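Local coordinates for Beta/alpha-amylase (Paenibacillus polymyxa, PDB 3VOC), which removes successive maltose units from the non-reducing ends of starch chains through its family 14 beta-amylase domain, the part present here, at residues S247-S251 / N306-Q310. Numbering follows the deposited sequence.
Sequences SWYQS and NRLIQ
Arg307 reaches across to helix 240-268 and lays the end of its guanidinium against Ser247, holding that residue at two points. Arg307 NH1 gives a hydrogen bond to the side-chain OG of Ser247 (2.8 Å). Arg307 NH2 bonds the backbone O of Ser247 at 3.0 Å, with that oxygen almost in the guanidinium plane. The same carbonyl also accepts the helical bond from Ser251 N, so it serves two donors. The hydroxyl stands beside the Ser247 carbonyl because chi1 (-178°) turns OG away from the backbone N, and one flat group can then reach both oxygens. NH2 has a further partner in Glu254, about two turns further along helix 240-268, whose salt bridge should help fix the rotation of the guanidinium.

Gln250 extends from the other helix alongside Arg307, the two chains running antiparallel past each other. Gln250 CB and CG each lie 3.8 Å from Arg307 NH2, and the amide is turned 61° against the guanidinium plane. Gln250 NE2 packs 3.6 Å from Leu308 CB and is hydrogen-bonded to Glu254, while OE1 accepts from the backbone N of Tyr303 and of Asp304. Gln250 thus ties helix 240-268 to the chain leading into helix 305-315, and Glu254 serves both long side chains.

The segment axes stay 11.4 Å apart at an angle of 20°, so the gap is bridged mainly by these polar arms. The contact joins the helices that precede barrel strands 275-279 and 318-321, neighbours in the outer helical layer of a (beta/alpha)8 TIM barrel.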
# COMPACT_ATOMS: atom_id res chain seq x y z
N SER A 247 -5.34 -2.31 -18.64
CA SER A 247 -4.79 -0.95 -18.66
C SER A 247 -5.70 0.03 -17.92
O SER A 247 -5.23 0.86 -17.12
CB SER A 247 -4.56 -0.47 -20.10
OG SER A 247 -3.98 0.82 -20.10
N TRP A 248 -7.01 -0.07 -18.17
CA TRP A 248 -7.98 0.78 -17.48
C TRP A 248 -7.99 0.50 -15.96
O TRP A 248 -8.01 1.41 -15.14
CB TRP A 248 -9.40 0.61 -18.04
CG TRP A 248 -10.43 1.21 -17.11
CD1 TRP A 248 -10.77 2.54 -17.00
CD2 TRP A 248 -11.20 0.52 -16.12
NE1 TRP A 248 -11.72 2.71 -16.02
CE2 TRP A 248 -12.01 1.49 -15.46
CE3 TRP A 248 -11.30 -0.83 -15.72
CZ2 TRP A 248 -12.89 1.16 -14.43
CZ3 TRP A 248 -12.18 -1.16 -14.70
CH2 TRP A 248 -12.98 -0.17 -14.07
N TYR A 249 -7.98 -0.78 -15.62
CA TYR A 249 -8.02 -1.25 -14.24
C TYR A 249 -6.85 -0.63 -13.47
O TYR A 249 -7.03 -0.06 -12.38
CB TYR A 249 -7.94 -2.77 -14.27
CG TYR A 249 -8.22 -3.50 -12.97
CD1 TYR A 249 -9.43 -3.33 -12.28
CD2 TYR A 249 -7.29 -4.41 -12.46
CE1 TYR A 249 -9.69 -4.06 -11.10
CE2 TYR A 249 -7.54 -5.13 -11.30
CZ TYR A 249 -8.73 -4.96 -10.62
OH TYR A 249 -8.95 -5.67 -9.45
N GLN A 250 -5.66 -0.70 -14.07
CA GLN A 250 -4.47 -0.04 -13.50
C GLN A 250 -4.59 1.48 -13.48
O GLN A 250 -4.22 2.11 -12.47
CB GLN A 250 -3.18 -0.47 -14.21
CG GLN A 250 -1.93 0.23 -13.62
CD GLN A 250 -0.62 -0.35 -14.11
OE1 GLN A 250 -0.43 -1.57 -14.14
NE2 GLN A 250 0.32 0.53 -14.48
N SER A 251 -5.13 2.07 -14.56
CA SER A 251 -5.27 3.55 -14.65
C SER A 251 -6.07 4.18 -13.50
O SER A 251 -5.79 5.32 -13.08
CB SER A 251 -5.83 4.00 -16.01
OG SER A 251 -7.25 3.82 -16.07
N ASN A 306 6.37 -0.61 -15.31
CA ASN A 306 7.08 0.57 -15.83
C ASN A 306 6.15 1.79 -15.73
O ASN A 306 6.55 2.86 -15.28
CB ASN A 306 7.53 0.39 -17.29
CG ASN A 306 8.74 -0.53 -17.43
OD1 ASN A 306 9.77 -0.35 -16.76
ND2 ASN A 306 8.63 -1.50 -18.33
N ARG A 307 4.91 1.62 -16.17
CA ARG A 307 3.97 2.72 -16.18
C ARG A 307 3.56 3.11 -14.77
O ARG A 307 3.39 4.29 -14.48
CB ARG A 307 2.72 2.34 -16.96
CG ARG A 307 1.95 3.54 -17.47
CD ARG A 307 0.77 3.06 -18.29
NE ARG A 307 -0.39 2.82 -17.44
CZ ARG A 307 -1.46 2.12 -17.81
NH1 ARG A 307 -1.49 1.54 -19.01
NH2 ARG A 307 -2.50 2.00 -16.99
N LEU A 308 3.36 2.12 -13.90
CA LEU A 308 2.92 2.40 -12.54
C LEU A 308 3.99 3.20 -11.80
O LEU A 308 3.69 4.17 -11.10
CB LEU A 308 2.63 1.10 -11.79
CG LEU A 308 2.10 1.24 -10.35
CD1 LEU A 308 0.77 1.99 -10.29
CD2 LEU A 308 1.93 -0.13 -9.73
N ILE A 309 5.25 2.79 -11.98
CA ILE A 309 6.36 3.43 -11.26
C ILE A 309 6.62 4.81 -11.85
O ILE A 309 6.96 5.74 -11.13
CB ILE A 309 7.61 2.50 -11.17
CG1 ILE A 309 7.27 1.29 -10.28
CG2 ILE A 309 8.81 3.22 -10.53
CD1 ILE A 309 8.25 0.09 -10.45
N GLN A 310 6.41 4.96 -13.16
CA GLN A 310 6.40 6.28 -13.79
C GLN A 310 5.42 7.26 -13.12
O GLN A 310 5.73 8.46 -13.00
CB GLN A 310 6.11 6.20 -15.30
CG GLN A 310 6.20 7.58 -16.02
CD GLN A 310 7.55 8.24 -15.90
OE1 GLN A 310 7.66 9.46 -15.61
NE2 GLN A 310 8.61 7.46 -16.12